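Local coordinates for protein KLLA0E08119p (PDB 3VA7) that is the biotin-dependent urea carboxylase part of a longer two-function enzyme, and probably uses ATP and hydrogencarbonate to turn urea into urea-1-carboxylate, at residues T397-K400 / K401-V405; S454-M457 / F458-K462. All coordinates share one frame; numbering follows the deposited sequence.

Contact 1. Residues T397-K400 / K401-V405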
ATOM      1  N   THR A 397      -2.552  -9.788 -21.896  1.00 27.63           N
ATOM      2  CA  THR A 397      -2.064  -8.815 -20.985  1.00 28.92           C
ATOM      3  C   THR A 397      -0.603  -9.137 -20.669  1.00 30.15           C
ATOM      4  O   THR A 397      -0.027 -10.116 -21.197  1.00 30.35           O
ATOM      5  CB  THR A 397      -2.941  -8.796 -19.684  1.00 29.48           C
ATOM      6  OG1 THR A 397      -2.552  -7.690 -18.841  1.00 30.30           O
ATOM      7  CG2 THR A 397      -2.840 -10.173 -18.911  1.00 25.46           C
ATOM      8  N   TRP A 398      -0.011  -8.317 -19.811  1.00 30.70           N
ATOM      9  CA  TRP A 398       1.351  -8.536 -19.368  1.00 31.80           C
ATOM     10  C   TRP A 398       1.437  -8.141 -17.897  1.00 32.67           C
ATOM     11  O   TRP A 398       2.517  -7.975 -17.382  1.00 32.86           O
ATOM     12  CB  TRP A 398       2.326  -7.704 -20.206  1.00 30.98           C
ATOM     13  CG  TRP A 398       2.091  -6.270 -20.076  1.00 32.54           C
ATOM     14  CD1 TRP A 398       1.058  -5.523 -20.645  1.00 33.84           C
ATOM     15  CD2 TRP A 398       2.857  -5.356 -19.289  1.00 33.94           C
ATOM     16  NE1 TRP A 398       1.172  -4.189 -20.261  1.00 32.03           N
ATOM     17  CE2 TRP A 398       2.260  -4.063 -19.433  1.00 33.54           C
ATOM     18  CE3 TRP A 398       3.990  -5.498 -18.470  1.00 33.93           C
ATOM     19  CZ2 TRP A 398       2.764  -2.934 -18.776  1.00 38.45           C
ATOM     20  CZ3 TRP A 398       4.502  -4.377 -17.819  1.00 37.70           C
ATOM     21  CH2 TRP A 398       3.894  -3.101 -17.973  1.00 38.98           C
ATOM     22  N   VAL A 399       0.289  -8.018 -17.223  1.00 33.44           N
ATOM     23  CA  VAL A 399       0.261  -7.522 -15.848  1.00 33.29           C
ATOM     24  C   VAL A 399      -0.428  -8.477 -14.862  1.00 34.77           C
ATOM     25  O   VAL A 399      -1.236  -9.344 -15.245  1.00 35.29           O
ATOM     26  CB  VAL A 399      -0.373  -6.137 -15.786  1.00 33.57           C
ATOM     27  CG1 VAL A 399       0.277  -5.217 -16.851  1.00 31.33           C
ATOM     28  CG2 VAL A 399      -1.898  -6.223 -15.920  1.00 29.31           C
ATOM     29  N   LYS A 400      -0.055  -8.352 -13.592  1.00 35.16           N
ATOM     30  CA  LYS A 400      -0.700  -9.076 -12.493  1.00 34.60           C
ATOM     31  C   LYS A 400      -0.498  -8.256 -11.210  1.00 34.32           C
ATOM     32  O   LYS A 400       0.076  -7.185 -11.256  1.00 33.36           O
ATOM     33  CB  LYS A 400      -0.129 -10.483 -12.347  1.00 33.97           C
ATOM     34  CG  LYS A 400       1.314 -10.542 -12.701  1.00 37.11           C
ATOM     35  CD  LYS A 400       2.058 -11.758 -12.122  1.00 41.81           C
ATOM     36  CE  LYS A 400       3.592 -11.397 -12.036  1.00 45.54           C
ATOM     37  NZ  LYS A 400       4.553 -12.584 -12.236  1.00 48.44           N
ATOM     38  N   LYS A 401      -1.046  -8.741 -10.086  1.00 34.91           N
ATOM     39  CA  LYS A 401      -0.847  -8.161  -8.769  1.00 33.69           C
ATOM     40  C   LYS A 401       0.665  -7.953  -8.721  1.00 33.14           C
ATOM     41  O   LYS A 401       1.431  -8.884  -8.976  1.00 33.55           O
ATOM     42  CB  LYS A 401      -1.318  -9.168  -7.706  1.00 33.77           C
ATOM     43  CG  LYS A 401      -1.405  -8.738  -6.214  1.00 34.77           C
ATOM     44  CD  LYS A 401      -1.580 -10.053  -5.389  1.00 39.96           C
ATOM     45  CE  LYS A 401      -2.652  -9.969  -4.281  1.00 43.73           C
ATOM     46  NZ  LYS A 401      -4.088 -10.470  -4.627  1.00 46.06           N
ATOM     47  N   GLY A 402       1.107  -6.743  -8.431  1.00 31.73           N
ATOM     48  CA  GLY A 402       2.523  -6.557  -8.258  1.00 31.97           C
ATOM     49  C   GLY A 402       3.203  -5.706  -9.290  1.00 31.83           C
ATOM     50  O   GLY A 402       4.053  -4.912  -8.946  1.00 32.72           O
ATOM     51  N   THR A 403       2.793  -5.839 -10.535  1.00 31.35           N
ATOM     52  CA  THR A 403       3.342  -5.094 -11.619  1.00 32.10           C
ATOM     53  C   THR A 403       3.375  -3.595 -11.423  1.00 33.71           C
ATOM     54  O   THR A 403       2.379  -2.994 -11.057  1.00 33.90           O
ATOM     55  CB  THR A 403       2.591  -5.408 -12.911  1.00 32.48           C
ATOM     56  OG1 THR A 403       2.572  -6.832 -13.100  1.00 32.15           O
ATOM     57  CG2 THR A 403       3.257  -4.676 -14.109  1.00 27.57           C
ATOM     58  N   ASN A 404       4.531  -3.002 -11.722  1.00 35.68           N
ATOM     59  CA  ASN A 404       4.711  -1.532 -11.782  1.00 36.71           C
ATOM     60  C   ASN A 404       4.483  -1.007 -13.161  1.00 37.38           C
ATOM     61  O   ASN A 404       5.205  -1.312 -14.068  1.00 37.19           O
ATOM     62  CB  ASN A 404       6.132  -1.148 -11.351  1.00 36.68           C
ATOM     63  CG  ASN A 404       6.390  -1.451  -9.891  1.00 37.02           C
ATOM     64  OD1 ASN A 404       7.109  -2.396  -9.560  1.00 38.84           O
ATOM     65  ND2 ASN A 404       5.791  -0.663  -9.003  1.00 37.57           N
ATOM     66  N   VAL A 405       3.458  -0.210 -13.313  1.00 39.78           N
ATOM     67  CA  VAL A 405       3.096   0.300 -14.607  1.00 42.54           C
ATOM     68  C   VAL A 405       3.677   1.689 -14.754  1.00 44.99           C
ATOM     69  O   VAL A 405       3.317   2.580 -13.975  1.00 45.50           O
ATOM     70  CB  VAL A 405       1.564   0.389 -14.756  1.00 42.38           C
ATOM     71  CG1 VAL A 405       1.186   1.005 -16.140  1.00 42.15           C
ATOM     72  CG2 VAL A 405       0.957  -1.001 -14.568  1.00 40.84           C
TER
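Thr403 is tied to Lys400 in both directions: its amide gives a hydrogen bond to the lysine carbonyl, and its hydroxyl takes one from the lysine amide. The backbone bond runs from Thr403 N to Lys400 O, at 3.1 Å. In the second bond, Lys400 N reaches Thr403 OG1 at 3.1 Å and is nearly straight, at 166°. Threonine suits this place because one side chain serves two needs. With chi1 at -53°, OG1 sits beside its own backbone N, on the side of Lys400, while CG2 lies anti to that N and turns to the apolar residues. There CG2 meets Trp398 CZ3 at 3.9 Å, approaching the indole obliquely, and Val399 CG1 at 4.1 Å. Val399 in turn rests over the centre of the indole, its CG1 3.4 Å above the ring plane, so tryptophan, valine and the threonine methyl pack as one apolar group. The ring is held further by Trp398 NE1, which bonds to the carbonyl of Thr412, and by a cation-pi contact with Arg39. Lys400 and Lys401 meet the contact with their backbones and the roots of their side chains, which fits long charged residues at an exposed bend. Beyond them, Asn404 OD1 accepts from Asn1095, a partner far away in the sequence. Gly402 has a phi of 113°, where a CB would press on the preceding carbonyl oxygen. Thr397 OG1 accepts from Val399 N, an ST turn just before the bend. Residues 400 to 403 themselves make a beta turn close to type II, linking strands 394-397 and 404-405 of the biotin carboxylase C-terminal domain.

Contact 2. Residues S454-M457 / F458-K462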
ATOM      1  N   SER A 454     -21.793  -0.390 -22.859  1.00 46.82           N
ATOM      2  CA  SER A 454     -23.180  -0.412 -22.352  1.00 48.91           C
ATOM      3  C   SER A 454     -24.162   0.446 -23.092  1.00 48.65           C
ATOM      4  O   SER A 454     -25.357   0.311 -22.874  1.00 48.49           O
ATOM      5  CB  SER A 454     -23.217   0.093 -20.922  1.00 48.31           C
ATOM      6  OG  SER A 454     -23.157  -1.051 -20.144  1.00 51.83           O
ATOM      7  N   SER A 455     -23.633   1.377 -23.882  1.00 48.90           N
ATOM      8  CA  SER A 455     -24.425   2.434 -24.473  1.00 49.41           C
ATOM      9  C   SER A 455     -25.492   1.893 -25.421  1.00 50.06           C
ATOM     10  O   SER A 455     -25.410   0.745 -25.899  1.00 49.80           O
ATOM     11  CB  SER A 455     -23.513   3.446 -25.165  1.00 48.99           C
ATOM     12  OG  SER A 455     -22.723   2.806 -26.138  1.00 48.42           O
ATOM     13  N   LYS A 456     -26.511   2.720 -25.660  1.00 50.89           N
ATOM     14  CA  LYS A 456     -27.545   2.407 -26.629  1.00 51.83           C
ATOM     15  C   LYS A 456     -26.839   2.491 -27.990  1.00 51.90           C
ATOM     16  O   LYS A 456     -26.980   1.584 -28.835  1.00 51.62           O
ATOM     17  CB  LYS A 456     -28.710   3.412 -26.490  1.00 52.62           C
ATOM     18  CG  LYS A 456     -29.967   3.193 -27.385  1.00 55.21           C
ATOM     19  CD  LYS A 456     -30.982   2.234 -26.730  1.00 60.08           C
ATOM     20  CE  LYS A 456     -32.426   2.827 -26.778  1.00 60.69           C
ATOM     21  NZ  LYS A 456     -33.451   1.857 -26.252  1.00 57.30           N
ATOM     22  N   MET A 457     -26.029   3.545 -28.161  1.00 52.03           N
ATOM     23  CA  MET A 457     -25.183   3.702 -29.338  1.00 52.81           C
ATOM     24  C   MET A 457     -24.533   2.389 -29.744  1.00 53.23           C
ATOM     25  O   MET A 457     -24.883   1.804 -30.773  1.00 53.55           O
ATOM     26  CB  MET A 457     -24.109   4.746 -29.085  1.00 52.94           C
ATOM     27  CG  MET A 457     -23.200   5.031 -30.304  1.00 54.61           C
ATOM     28  SD  MET A 457     -21.731   3.993 -30.445  1.00 57.13           S
ATOM     29  CE  MET A 457     -20.781   4.475 -28.985  1.00 56.15           C
ATOM     30  N   PHE A 458     -23.614   1.898 -28.927  1.00 53.52           N
ATOM     31  CA  PHE A 458     -22.893   0.722 -29.330  1.00 54.36           C
ATOM     32  C   PHE A 458     -23.836  -0.392 -29.715  1.00 54.87           C
ATOM     33  O   PHE A 458     -23.593  -1.056 -30.694  1.00 55.11           O
ATOM     34  CB  PHE A 458     -21.917   0.252 -28.261  1.00 54.36           C
ATOM     35  CG  PHE A 458     -21.004  -0.853 -28.718  1.00 53.34           C
ATOM     36  CD1 PHE A 458     -20.857  -2.007 -27.955  1.00 53.96           C
ATOM     37  CD2 PHE A 458     -20.291  -0.742 -29.909  1.00 53.49           C
ATOM     38  CE1 PHE A 458     -20.014  -3.017 -28.360  1.00 53.38           C
ATOM     39  CE2 PHE A 458     -19.445  -1.746 -30.337  1.00 50.60           C
ATOM     40  CZ  PHE A 458     -19.302  -2.880 -29.572  1.00 53.32           C
ATOM     41  N   LYS A 459     -24.919  -0.586 -28.972  1.00 56.05           N
ATOM     42  CA  LYS A 459     -25.805  -1.717 -29.252  1.00 57.15           C
ATOM     43  C   LYS A 459     -26.549  -1.571 -30.569  1.00 58.14           C
ATOM     44  O   LYS A 459     -26.741  -2.534 -31.311  1.00 58.00           O
ATOM     45  CB  LYS A 459     -26.814  -1.945 -28.136  1.00 56.93           C
ATOM     46  CG  LYS A 459     -27.332  -3.358 -28.160  1.00 56.65           C
ATOM     47  CD  LYS A 459     -28.538  -3.518 -27.290  1.00 59.03           C
ATOM     48  CE  LYS A 459     -29.126  -4.911 -27.469  1.00 60.34           C
ATOM     49  NZ  LYS A 459     -29.582  -5.061 -28.877  1.00 59.23           N
ATOM     50  N   GLU A 460     -26.992  -0.360 -30.857  1.00 59.62           N
ATOM     51  CA  GLU A 460     -27.749  -0.148 -32.086  1.00 61.10           C
ATOM     52  C   GLU A 460     -26.802  -0.092 -33.291  1.00 60.49           C
ATOM     53  O   GLU A 460     -27.239  -0.083 -34.452  1.00 60.66           O
ATOM     54  CB  GLU A 460     -28.656   1.084 -31.943  1.00 61.95           C
ATOM     55  CG  GLU A 460     -29.910   0.782 -31.085  1.00 65.25           C
ATOM     56  CD  GLU A 460     -30.695   2.048 -30.680  1.00 72.95           C
ATOM     57  OE1 GLU A 460     -31.758   1.884 -30.015  1.00 76.59           O
ATOM     58  OE2 GLU A 460     -30.265   3.195 -31.008  1.00 74.25           O
ATOM     59  N   ALA A 461     -25.499  -0.097 -32.975  1.00 59.39           N
ATOM     60  CA  ALA A 461     -24.425  -0.123 -33.942  1.00 57.69           C
ATOM     61  C   ALA A 461     -24.288   1.225 -34.626  1.00 56.91           C
ATOM     62  O   ALA A 461     -23.687   1.329 -35.675  1.00 55.81           O
ATOM     63  CB  ALA A 461     -24.614  -1.283 -34.960  1.00 57.76           C
ATOM     64  N   LYS A 462     -24.813   2.276 -34.011  1.00 57.03           N
ATOM     65  CA  LYS A 462     -24.630   3.616 -34.580  1.00 57.54           C
ATOM     66  C   LYS A 462     -23.220   4.148 -34.284  1.00 57.02           C
ATOM     67  O   LYS A 462     -23.048   5.207 -33.694  1.00 57.44           O
ATOM     68  CB  LYS A 462     -25.755   4.603 -34.178  1.00 57.74           C
ATOM     69  CG  LYS A 462     -27.149   3.954 -33.953  1.00 59.57           C
ATOM     70  CD  LYS A 462     -28.239   4.538 -34.905  1.00 64.66           C
ATOM     71  CE  LYS A 462     -28.376   6.106 -34.873  1.00 66.22           C
ATOM     72  NZ  LYS A 462     -29.646   6.618 -34.256  1.00 64.73           N
TER
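Met457 O receives two backbone amides at the end of the short helix 456-460. Lys462 N reaches it at 3.3 Å, and Ala461 N makes a weak bond at 3.0 Å. Lys462 N to Met457 O is the outer bond of a Schellman motif, in which Ala461 takes a positive phi of 73°; the inner bond, Ala461 N to Phe458 O, is less sure. The small methyl of Ala461 fits against Arg423 and Asn274. Within the helix, Glu460 N bonds to Lys456 O at 2.8 Å. The other end is capped by Ser455, the N-cap residue: its OG accepts from Phe458 N at 3.1 Å and also bonds to Ile452 O. A chi1 of 57° brings the short hydroxyl back over the first helical turn, where it also lies 3.4 Å from Phe458 CB. Met457, its chain bent at chi2 and chi3, lays SD beside Phe458 CB at 4.3 Å and reaches Leu259, Val463 and Val467, a place that suits a flexible apolar chain, while the Phe458 ring enters the protein among Leu259, Ile267 and Ile427, with Arg423 in a cation-pi contact. On the exposed flank, Glu460 OE1 lies against the methylenes of Lys456, 3.4 Å from CD, while Lys456 NZ remains 4.1 Å from OE1, where the opposite charges may still attract weakly.

Both contacts lie in the biotin carboxylase C-terminal domain and are partly buried, with lysines on their exposed sides, yet they do not touch: their centres are about 31 Å apart and their nearest atoms about 20 Å. The centre of contact 1 lies about 15 Å from the centre of the chain, that of contact 2 about 38 Å. Contact 1 forms a bend between two strands of the large antiparallel sheet; contact 2 is a complete short helix lying on strands 249-261 and 264-270 of that sheet and on helix 423-435. In contact 1 a hydroxyl braces a turn beside an indole; in contact 2 a serine hydroxyl caps the N-terminal end of a helix and backbone amides gather on a carbonyl at its C-terminal end.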